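Side-chain contacts in putative NADH dehydrogenase/NAD(P)H nitroreductase (Bacteroides thetaiotaomicron VPI-5482, PDB 3KWK), which binds flavin mononucleotide and probably acts as an oxidoreductase of the nitroreductase family: residues A41-P46 with R52-V57; A123-P126 with R130-V133; L13-E18 with A111-G116; K32-L37 with F152-T157. One frame throughout, in Å; residues are numbered along the deposited sequence.

Interaction 1. Residues A41-P46 with R52-V57; sequences AGMSAP and RPWEFV. With FMN (flavin mononucleotide), chain B.
The indole of W54 is the flat group on which A41-P46 rests. Over one face stands M43, its CA 3.7 Å above the plane and offset toward the rim; the opposite face is covered by the chain leading into the strand, R52 CA and P53 CD. At the edge, near the ring plane, comes the carbonyl of P46, with O 3.5 Å from W54 CZ3. M43 O lies obliquely 3.2 Å from W54 CZ2, and A45 O takes a similar oblique place by W54 CH2, so the rim of polarised C-H groups suits a chain end rich in carbonyl oxygens. A45 adds its methyl, CB 3.7 Å from W54 CZ3, a side chain short enough for the turn to lie close to the ring.

M43, a selenomethionine, bridges the two aromatics: its CG is 3.6 Å from W54 NE1 and 3.5 Å from F56 CE2. A chi1 of -77° places CG between the rings, and the chain bends beyond it at chi3. G42, lacking a side chain, lets F56 CZ reach the helix backbone, 4.0 Å from G42 C.

No hydrogen bond joins the segments. P46 CB lies 3.3 Å from the ribityl O3' of FMN (chain B), which is held mostly by second-subunit residues such as K164. The contact packs the end of helix 32-43 on strand 54-59, an outer strand within its chain: F56 also meets I108 of helix 97-114 and I85 and V87 of strand 83-90, and F56 and V57 pair with a parallel strand of the second subunit.

Interaction 2. Residues A123-P126 with R130-V133; sequences AAYP and RMEV. With FMN (flavin mononucleotide), chain C.
Between A124 and R130 the CA atoms come within 5.0 Å, where the loop that leaves strand 118-123 leads into helix 128-138. R130 uses this closeness. Its chain is extended from CG to NE and carries the guanidinium past A124 to A123, where NH1 donates to A123 O at 3.1 Å with an N-H...O angle of 166°. The oxygen lies in the guanidinium plane, but the donor stands 38° above the carbonyl plane and so misses the lone pairs. On the way, R130 CD passes 3.2 Å from A123 O. Small residues suit positions 123 and 124, where the arginine passes close to the backbone.

M131, the next residue and a selenomethionine, meets Y125. Its CG is 3.4 Å from Y125 N, and the chain then bends at chi3 (76°) to lie alongside Y125, both side chains pointing the same way. M131 CE reaches the ring edge at Y125 CD2, 4.0 Å off, and SE sits obliquely 5.3 Å from the ring centroid, a Met-aromatic contact. P126, which follows a cis peptide bond, covers one face of the same ring with CB over its centre, while the phenol OH bonds to Y98 OH of the second subunit.

A123 is held at both ends of its backbone. A123 N donates to FMN O4 at 3.1 Å, and R130 holds the carbonyl of this same residue. R130 NH1 also lies 3.7 Å from FMN O4; it makes no bond there, but its nearby positive charge may polarise the flavin C4=O4 group.

Interaction 3. Residues L13-E18 with A111-G116; sequences LDNIFE and AAESMG
Both E18, in the conformer modelled here, and E113 hold CG anti to the backbone N, and a bend at chi2 in each (57° and 70°) turns the chains so that they cross at about a right angle. E113 OE2 thereby meets the methylene of E18, 3.2 Å from E18 CG, while the two carboxylates keep their OE2 atoms 3.9 Å from each other. This closeness of like charges is probably eased by K20, which makes salt bridges to both OE2 atoms; a water also lies 2.9 Å from E18 OE2 and 2.8 Å from E113 OE2.

N15 extends its amide over the last turn of the other helix. N15 ND2 is 3.5 Å from S114 CB and 3.2 Å from S114 N; two donors cannot bond, and the amide instead makes a weak bond to L110 O. S114 turns its hydroxyl back onto its own helix, giving a hydrogen bond of 2.7 Å from OG to A111 O.

This is a helix-on-helix surface contact between helix 11-18 and the end of helix 97-114, which closes in a Schellman motif with G116, at positive phi, as its C-prime residue. E113 lies about 4 Å, side chain to side chain, from the FMN-binding R19.

Interaction 4. Residues K32-L37 with F152-T157; sequences KEKIDL and FGYPAT
K34 and Y154 supply the polar half of this contact. The ammonium of K34 donates to the phenol oxygen, NZ to Y154 OH 2.9 Å, approaching at the edge of the ring near its plane, where it is also 4.0 Å from Y154 CE1. The lysine chain is fully extended beyond CG, spanning the gap from the helix, and the two side chains cross at about a right angle. Each end has a further partner: NZ bonds to the carbonyl of M115, and Y154 OH to the carboxylate of E31. The phenol thus sits between an ammonium and a carboxylate, a place suited to a hydroxyl that can both accept and donate. A long, flexible lysine suits the partly exposed position, as it can bring its charge to a carbonyl at the end of another helix.

In the fold, the contact joins the first turns of helix 32-43 to strand 144-153 and to Y154. The strand is an inner one of the antiparallel sheet within this chain, flanked by strands 83-90 and 118-123. Backbone bonds tie F152 to N83 and G153 to G118, one to each neighbouring strand.

The apolar half is I35 against F152. I35 CG1 meets the ring at its edge, near its plane, 3.8 Å from F152 CZ, and CD1 follows at 4.1 Å from the same atom. F152 faces the helix; its CG lies between the backbone N and the carbonyl carbon (chi1 64°), bringing the CZ end of the ring to I35, and the buried ring also packs on I85.

Helix 32-43 carries two of the contacts, interaction 4 at its start and interaction 1 at its end, with centres 18 Å apart, and both reach the same sheet. Interaction 3 touches both: A41 CB packs on A111 CB at 3.6 Å, and M115 O lies 2.7 Å from K34 NZ, a probable hydrogen bond. Its centre is 12 Å from that of interaction 4. Interaction 2 stands apart, its nearest atoms about 10 Å from interaction 1 and about 15 Å from interaction 3. Interactions 1 and 2 meet different FMN molecules, the former on the ribityl side through P46, the latter at O4 through A123. All four contacts also touch the second subunit.

Interaction 1. Residues A41-P46 with R52-V57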
# COMPACT_ATOMS: atom_id res chain seq x y z
N ALA A 41 4.15 6.47 10.01
CA ALA A 41 4.28 6.01 8.66
C ALA A 41 2.91 5.60 8.05
O ALA A 41 2.52 6.02 6.94
CB ALA A 41 5.31 4.83 8.52
N GLY A 42 2.16 4.80 8.82
CA GLY A 42 0.82 4.40 8.41
C GLY A 42 -0.08 5.59 8.08
O GLY A 42 -0.76 5.58 7.04
N MSE A 43 -0.06 6.60 8.93
CA MSE A 43 -0.91 7.79 8.72
C MSE A 43 -0.47 8.65 7.52
O MSE A 43 -1.26 9.48 7.06
CB MSE A 43 -1.00 8.61 10.00
CG MSE A 43 -1.96 7.94 11.00
SE MSE A 43 -2.16 8.72 12.75
CE MSE A 43 -0.30 8.96 13.08
N SER A 44 0.72 8.40 6.96
CA SER A 44 1.26 9.20 5.81
C SER A 44 0.79 8.65 4.48
O SER A 44 1.10 9.23 3.45
CB SER A 44 2.78 9.18 5.84
OG SER A 44 3.25 9.70 7.08
N ALA A 45 0.02 7.57 4.51
CA ALA A 45 -0.55 7.01 3.27
C ALA A 45 -1.39 8.02 2.46
O ALA A 45 -1.98 8.98 2.99
CB ALA A 45 -1.45 5.79 3.61
N PRO A 46 -1.51 7.75 1.14
CA PRO A 46 -2.48 8.51 0.36
C PRO A 46 -3.89 8.07 0.81
O PRO A 46 -4.02 7.03 1.48
CB PRO A 46 -2.21 8.05 -1.08
CG PRO A 46 -1.61 6.66 -0.92
CD PRO A 46 -0.77 6.77 0.32
N ARG A 52 -8.81 10.10 5.17
CA ARG A 52 -7.98 9.61 6.25
C ARG A 52 -8.79 8.73 7.20
O ARG A 52 -8.85 8.98 8.39
CB ARG A 52 -7.24 10.72 6.99
CG ARG A 52 -6.55 11.73 6.04
CD ARG A 52 -5.93 12.89 6.79
NE ARG A 52 -5.49 13.88 5.82
CZ ARG A 52 -4.90 15.03 6.14
NH1 ARG A 52 -4.66 15.33 7.39
NH2 ARG A 52 -4.54 15.87 5.18
N PRO A 53 -9.38 7.67 6.63
CA PRO A 53 -10.32 6.86 7.40
C PRO A 53 -9.70 5.81 8.31
O PRO A 53 -10.41 5.07 9.00
CB PRO A 53 -11.13 6.16 6.31
CG PRO A 53 -10.12 5.91 5.24
CD PRO A 53 -9.26 7.18 5.25
N TRP A 54 -8.39 5.75 8.35
CA TRP A 54 -7.68 4.75 9.17
C TRP A 54 -7.81 4.95 10.66
O TRP A 54 -7.90 6.08 11.15
CB TRP A 54 -6.21 4.68 8.78
CG TRP A 54 -5.61 6.00 8.53
CD1 TRP A 54 -5.41 6.98 9.43
CD2 TRP A 54 -5.22 6.53 7.26
NE1 TRP A 54 -4.86 8.09 8.83
CE2 TRP A 54 -4.78 7.85 7.48
CE3 TRP A 54 -5.23 6.02 5.95
CZ2 TRP A 54 -4.26 8.64 6.44
CZ3 TRP A 54 -4.74 6.81 4.94
CH2 TRP A 54 -4.31 8.11 5.19
N GLU A 55 -7.84 3.84 11.37
CA GLU A 55 -7.79 3.75 12.82
C GLU A 55 -6.84 2.61 13.16
O GLU A 55 -6.95 1.53 12.57
CB GLU A 55 -9.21 3.48 13.39
CG GLU A 55 -10.26 4.56 13.07
CD GLU A 55 -10.09 5.89 13.81
OE1 GLU A 55 -9.34 5.98 14.81
OE2 GLU A 55 -10.71 6.87 13.34
N PHE A 56 -5.92 2.83 14.11
CA PHE A 56 -4.95 1.80 14.46
C PHE A 56 -5.12 1.36 15.90
O PHE A 56 -5.20 2.21 16.81
CB PHE A 56 -3.53 2.33 14.28
CG PHE A 56 -3.29 2.89 12.90
CD1 PHE A 56 -2.95 2.04 11.85
CD2 PHE A 56 -3.48 4.23 12.63
CE1 PHE A 56 -2.76 2.54 10.57
CE2 PHE A 56 -3.32 4.73 11.36
CZ PHE A 56 -2.95 3.89 10.33
N VAL A 57 -5.18 0.06 16.13
CA VAL A 57 -5.22 -0.47 17.50
C VAL A 57 -3.86 -1.12 17.73
O VAL A 57 -3.50 -2.07 17.06
CB VAL A 57 -6.37 -1.45 17.76
CG1 VAL A 57 -6.45 -1.91 19.23
CG2 VAL A 57 -7.72 -0.86 17.32
N1 FMN B . -6.42 11.90 -6.63
C2 FMN B . -6.92 12.35 -7.82
O2 FMN B . -6.49 13.42 -8.28
N3 FMN B . -7.90 11.64 -8.49
C4 FMN B . -8.42 10.46 -8.01
O4 FMN B . -9.31 9.83 -8.67
C4A FMN B . -7.91 10.00 -6.80
N5 FMN B . -8.40 8.83 -6.23
C5A FMN B . -7.77 8.27 -5.15
C6 FMN B . -8.19 7.01 -4.70
C7 FMN B . -7.52 6.42 -3.63
C7M FMN B . -7.92 5.04 -3.11
C8 FMN B . -6.47 7.06 -3.00
C8M FMN B . -5.78 6.37 -1.85
C9 FMN B . -6.08 8.32 -3.44
C9A FMN B . -6.72 8.93 -4.52
N10 FMN B . -6.37 10.21 -4.96
C10 FMN B . -6.91 10.70 -6.12
C1' FMN B . -5.28 10.95 -4.28
C2' FMN B . -5.78 11.57 -2.98
O2' FMN B . -6.64 12.69 -3.24
C3' FMN B . -4.60 11.96 -2.05
O3' FMN B . -3.89 10.79 -1.64
C4' FMN B . -5.08 12.70 -0.77
O4' FMN B . -5.61 13.98 -1.15
C5' FMN B . -3.96 12.88 0.27
O5' FMN B . -2.95 13.65 -0.37
P FMN B . -1.43 13.10 -0.51
O1P FMN B . -1.46 11.87 -1.44
O2P FMN B . -0.76 14.33 -1.16
O3P FMN B . -0.87 12.75 0.85

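Interaction 2. Residues A123-P126 with R130-V133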
# COMPACT_ATOMS: atom_id res chain seq x y z
N ALA A 123 -4.37 -11.27 7.13
CA ALA A 123 -5.69 -10.76 6.73
C ALA A 123 -6.69 -10.91 7.83
O ALA A 123 -6.79 -11.97 8.44
CB ALA A 123 -6.21 -11.53 5.48
N ALA A 124 -7.48 -9.86 8.05
CA ALA A 124 -8.76 -9.96 8.76
C ALA A 124 -9.81 -9.89 7.62
O ALA A 124 -10.20 -10.93 7.07
CB ALA A 124 -8.90 -8.84 9.86
N TYR A 125 -10.18 -8.68 7.19
CA TYR A 125 -10.81 -8.50 5.86
C TYR A 125 -10.01 -9.29 4.80
O TYR A 125 -8.77 -9.24 4.81
CB TYR A 125 -10.86 -7.01 5.53
CG TYR A 125 -11.50 -6.72 4.17
CD1 TYR A 125 -10.74 -6.77 3.02
CD2 TYR A 125 -12.87 -6.49 4.05
CE1 TYR A 125 -11.32 -6.63 1.78
CE2 TYR A 125 -13.45 -6.29 2.84
CZ TYR A 125 -12.69 -6.36 1.69
OH TYR A 125 -13.24 -6.19 0.44
N PRO A 126 -10.69 -9.97 3.87
CA PRO A 126 -12.12 -10.00 3.61
C PRO A 126 -12.92 -11.11 4.33
O PRO A 126 -14.06 -11.38 3.96
CB PRO A 126 -12.15 -10.27 2.11
CG PRO A 126 -11.01 -11.20 1.87
CD PRO A 126 -9.94 -10.64 2.79
N ARG A 130 -12.97 -13.60 10.75
CA ARG A 130 -11.73 -13.01 11.29
C ARG A 130 -12.00 -11.60 11.77
O ARG A 130 -11.51 -11.17 12.79
CB ARG A 130 -10.64 -12.99 10.23
CG ARG A 130 -10.23 -14.37 9.74
CD ARG A 130 -8.98 -14.30 8.89
NE ARG A 130 -8.84 -15.47 8.01
CZ ARG A 130 -7.85 -15.62 7.13
NH1 ARG A 130 -6.91 -14.69 7.03
NH2 ARG A 130 -7.82 -16.68 6.33
N MSE A 131 -12.78 -10.87 11.00
CA MSE A 131 -13.08 -9.48 11.35
C MSE A 131 -13.84 -9.47 12.67
O MSE A 131 -13.61 -8.62 13.53
CB MSE A 131 -13.89 -8.83 10.26
CG MSE A 131 -13.14 -8.82 8.92
SE MSE A 131 -14.23 -8.22 7.43
CE MSE A 131 -14.15 -6.40 7.85
N GLU A 132 -14.74 -10.44 12.84
CA GLU A 132 -15.49 -10.55 14.11
C GLU A 132 -14.60 -10.90 15.30
O GLU A 132 -14.81 -10.36 16.37
CB GLU A 132 -16.63 -11.56 13.96
CG GLU A 132 -17.44 -11.82 15.24
CD GLU A 132 -18.08 -10.57 15.88
OE1 GLU A 132 -18.45 -9.59 15.17
OE2 GLU A 132 -18.23 -10.60 17.13
N VAL A 133 -13.62 -11.77 15.13
CA VAL A 133 -12.63 -12.06 16.18
C VAL A 133 -11.99 -10.77 16.65
O VAL A 133 -11.94 -10.50 17.85
CB VAL A 133 -11.56 -13.07 15.70
CG1 VAL A 133 -10.39 -13.18 16.70
CG2 VAL A 133 -12.21 -14.42 15.46
N1 FMN C . 0.69 -13.88 5.80
C2 FMN C . 0.29 -14.65 6.86
O2 FMN C . 1.14 -15.28 7.51
N3 FMN C . -1.06 -14.74 7.19
C4 FMN C . -2.04 -14.08 6.49
O4 FMN C . -3.26 -14.18 6.84
C4A FMN C . -1.63 -13.30 5.41
N5 FMN C . -2.56 -12.62 4.64
C5A FMN C . -2.15 -11.71 3.70
C6 FMN C . -3.11 -10.92 3.06
C7 FMN C . -2.69 -9.96 2.15
C7M FMN C . -3.70 -9.06 1.41
C8 FMN C . -1.36 -9.77 1.87
C8M FMN C . -0.97 -8.70 0.87
C9 FMN C . -0.41 -10.56 2.49
C9A FMN C . -0.80 -11.54 3.42
N10 FMN C . 0.13 -12.37 4.05
C10 FMN C . -0.27 -13.18 5.07
C1' FMN C . 1.57 -12.23 3.74
C2' FMN C . 1.91 -12.91 2.42
O2' FMN C . 1.87 -14.34 2.55
C3' FMN C . 3.27 -12.42 1.86
O3' FMN C . 3.20 -11.03 1.55
C4' FMN C . 3.69 -13.18 0.57
O4' FMN C . 3.96 -14.55 0.91
C5' FMN C . 4.89 -12.55 -0.13
O5' FMN C . 5.96 -12.61 0.81
P FMN C . 6.74 -11.26 1.29
O1P FMN C . 5.73 -10.39 2.07
O2P FMN C . 7.83 -11.88 2.19
O3P FMN C . 7.29 -10.52 0.08

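Interaction 3. Residues L13-E18 with A111-G116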
# COMPACT_ATOMS: atom_id res chain seq x y z
N LEU A 13 14.23 2.88 -2.15
CA LEU A 13 14.07 1.72 -3.02
C LEU A 13 14.69 0.50 -2.39
O LEU A 13 14.05 -0.52 -2.40
CB LEU A 13 14.71 1.97 -4.39
CG LEU A 13 13.98 2.93 -5.32
CD1 LEU A 13 14.91 3.16 -6.57
CD2 LEU A 13 12.62 2.38 -5.70
N ASP A 14 15.88 0.61 -1.78
CA ASP A 14 16.48 -0.56 -1.12
C ASP A 14 15.55 -1.15 -0.10
O ASP A 14 15.41 -2.37 0.02
CB ASP A 14 17.80 -0.18 -0.46
CG ASP A 14 18.93 0.09 -1.49
OD1 ASP A 14 18.80 -0.28 -2.67
OD2 ASP A 14 19.92 0.72 -1.08
N ASN A 15 14.91 -0.29 0.68
CA ASN A 15 13.99 -0.75 1.76
C ASN A 15 12.76 -1.45 1.16
O ASN A 15 12.30 -2.47 1.65
CB ASN A 15 13.62 0.45 2.64
CG ASN A 15 12.55 0.13 3.68
OD1 ASN A 15 11.42 0.57 3.54
ND2 ASN A 15 12.92 -0.61 4.69
N ILE A 16 12.22 -0.88 0.08
CA ILE A 16 11.12 -1.51 -0.61
C ILE A 16 11.52 -2.92 -1.11
O ILE A 16 10.74 -3.89 -1.03
CB ILE A 16 10.64 -0.63 -1.80
CG1 ILE A 16 9.85 0.58 -1.28
CG2 ILE A 16 9.80 -1.45 -2.81
CD1 ILE A 16 9.68 1.76 -2.29
N PHE A 17 12.73 -3.03 -1.65
CA PHE A 17 13.21 -4.32 -2.18
C PHE A 17 13.57 -5.33 -1.08
O PHE A 17 13.44 -6.54 -1.29
CB PHE A 17 14.41 -4.12 -3.10
CG PHE A 17 14.15 -3.23 -4.30
CD1 PHE A 17 12.91 -3.13 -4.90
CD2 PHE A 17 15.18 -2.47 -4.83
CE1 PHE A 17 12.73 -2.27 -6.02
CE2 PHE A 17 15.00 -1.65 -5.93
CZ PHE A 17 13.74 -1.55 -6.51
N GLU A 18 13.92 -4.83 0.10
CA GLU A 18 14.40 -5.66 1.21
C GLU A 18 13.26 -6.20 2.07
O GLU A 18 13.39 -7.24 2.72
CB GLU A 18 15.33 -4.84 2.09
CG GLU A 18 15.88 -5.55 3.31
CD GLU A 18 16.65 -6.84 2.99
OE1 GLU A 18 17.30 -6.92 1.92
OE2 GLU A 18 16.59 -7.75 3.86
N ALA A 111 8.19 0.71 7.18
CA ALA A 111 8.75 1.34 8.36
C ALA A 111 9.42 0.32 9.27
O ALA A 111 10.56 0.51 9.71
CB ALA A 111 7.61 2.14 9.13
N ALA A 112 8.72 -0.78 9.54
CA ALA A 112 9.26 -1.88 10.34
C ALA A 112 10.61 -2.37 9.78
O ALA A 112 11.60 -2.43 10.49
CB ALA A 112 8.23 -3.02 10.46
N GLU A 113 10.62 -2.67 8.49
CA GLU A 113 11.82 -3.14 7.84
C GLU A 113 12.99 -2.16 8.01
O GLU A 113 14.14 -2.56 8.27
CB GLU A 113 11.57 -3.40 6.38
CG GLU A 113 12.78 -3.95 5.58
CD GLU A 113 13.15 -5.37 5.95
OE1 GLU A 113 12.25 -6.20 6.01
OE2 GLU A 113 14.33 -5.62 6.16
N SER A 114 12.69 -0.88 7.85
CA SER A 114 13.74 0.17 7.88
C SER A 114 14.41 0.37 9.24
O SER A 114 15.45 0.95 9.32
CB SER A 114 13.17 1.54 7.43
OG SER A 114 12.34 2.15 8.43
N MSE A 115 13.76 -0.12 10.30
CA MSE A 115 14.21 0.03 11.68
C MSE A 115 14.62 -1.33 12.27
O MSE A 115 14.69 -1.51 13.48
CB MSE A 115 13.11 0.68 12.54
CG MSE A 115 12.83 2.14 12.06
SE MSE A 115 11.59 3.05 13.18
CE MSE A 115 10.00 2.25 12.55
N GLY A 116 14.96 -2.27 11.39
CA GLY A 116 15.50 -3.53 11.83
C GLY A 116 14.50 -4.50 12.44
O GLY A 116 14.88 -5.49 13.06
O HOH W 1 17.02 -6.45 6.38

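Interaction 4. Residues K32-L37 with F152-T157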
# COMPACT_ATOMS: atom_id res chain seq x y z
N LYS A 32 9.60 2.03 22.13
CA LYS A 32 8.41 2.85 21.94
C LYS A 32 8.54 3.78 20.74
O LYS A 32 7.59 3.95 19.98
CB LYS A 32 8.10 3.66 23.19
CG LYS A 32 6.90 4.51 23.07
CD LYS A 32 6.62 5.15 24.44
CE LYS A 32 5.49 6.19 24.40
NZ LYS A 32 5.63 7.20 23.30
N GLU A 33 9.72 4.35 20.54
CA GLU A 33 9.97 5.32 19.46
C GLU A 33 9.75 4.63 18.09
O GLU A 33 9.19 5.21 17.15
CB GLU A 33 11.42 5.79 19.57
CG GLU A 33 11.84 6.86 18.57
CD GLU A 33 13.37 7.16 18.61
OE1 GLU A 33 14.21 6.36 19.12
OE2 GLU A 33 13.73 8.22 18.07
N LYS A 34 10.13 3.36 17.97
CA LYS A 34 9.93 2.61 16.72
C LYS A 34 8.43 2.40 16.44
O LYS A 34 7.95 2.54 15.30
CB LYS A 34 10.71 1.30 16.72
CG LYS A 34 12.22 1.54 16.66
CD LYS A 34 13.02 0.26 16.53
CE LYS A 34 14.50 0.55 16.44
NZ LYS A 34 15.30 -0.66 16.00
N ILE A 35 7.68 2.01 17.47
CA ILE A 35 6.25 1.83 17.31
C ILE A 35 5.58 3.14 16.87
O ILE A 35 4.74 3.14 15.97
CB ILE A 35 5.59 1.27 18.60
CG1 ILE A 35 6.19 -0.10 18.92
CG2 ILE A 35 4.09 1.08 18.39
CD1 ILE A 35 5.81 -0.70 20.29
N ASP A 36 5.98 4.23 17.52
CA ASP A 36 5.43 5.56 17.18
C ASP A 36 5.68 5.93 15.72
O ASP A 36 4.78 6.40 15.03
CB ASP A 36 5.98 6.63 18.11
CG ASP A 36 5.60 6.44 19.62
OD1 ASP A 36 4.61 5.75 19.90
OD2 ASP A 36 6.32 7.00 20.53
N LEU A 37 6.90 5.65 15.24
CA LEU A 37 7.26 5.93 13.86
C LEU A 37 6.52 5.04 12.86
O LEU A 37 6.17 5.47 11.77
CB LEU A 37 8.79 5.86 13.69
CG LEU A 37 9.54 7.09 14.20
CD1 LEU A 37 11.06 6.77 14.40
CD2 LEU A 37 9.36 8.28 13.25
N PHE A 152 4.55 -7.84 14.95
CA PHE A 152 5.89 -7.43 14.64
C PHE A 152 6.81 -7.66 15.82
O PHE A 152 6.35 -7.90 16.95
CB PHE A 152 5.90 -5.96 14.20
CG PHE A 152 5.46 -4.99 15.29
CD1 PHE A 152 4.12 -4.71 15.50
CD2 PHE A 152 6.41 -4.32 16.06
CE1 PHE A 152 3.75 -3.83 16.49
CE2 PHE A 152 6.04 -3.43 17.03
CZ PHE A 152 4.70 -3.19 17.25
N GLY A 153 8.10 -7.61 15.52
CA GLY A 153 9.14 -7.83 16.50
C GLY A 153 10.51 -7.81 15.85
O GLY A 153 10.63 -7.65 14.61
N TYR A 154 11.55 -8.10 16.64
CA TYR A 154 12.85 -8.32 16.05
C TYR A 154 12.83 -9.72 15.41
O TYR A 154 12.46 -10.69 16.08
CB TYR A 154 13.95 -8.20 17.10
CG TYR A 154 14.22 -6.74 17.40
CD1 TYR A 154 14.94 -6.00 16.51
CD2 TYR A 154 13.64 -6.09 18.50
CE1 TYR A 154 15.18 -4.63 16.75
CE2 TYR A 154 13.87 -4.74 18.72
CZ TYR A 154 14.64 -4.02 17.86
OH TYR A 154 14.89 -2.68 18.02
N PRO A 155 13.26 -9.86 14.15
CA PRO A 155 13.21 -11.21 13.53
C PRO A 155 14.02 -12.24 14.34
O PRO A 155 15.09 -11.92 14.87
CB PRO A 155 13.89 -11.00 12.18
CG PRO A 155 13.59 -9.54 11.85
CD PRO A 155 13.67 -8.81 13.21
N ALA A 156 13.50 -13.47 14.44
CA ALA A 156 14.19 -14.56 15.08
C ALA A 156 15.24 -15.18 14.15
O ALA A 156 16.26 -15.67 14.61
CB ALA A 156 13.19 -15.63 15.49
N THR A 157 14.95 -15.16 12.85
CA THR A 157 15.81 -15.83 11.84
C THR A 157 15.85 -14.97 10.58
O THR A 157 14.86 -14.95 9.84
CB THR A 157 15.33 -17.26 11.51
OG1 THR A 157 15.23 -18.04 12.69
CG2 THR A 157 16.37 -17.96 10.55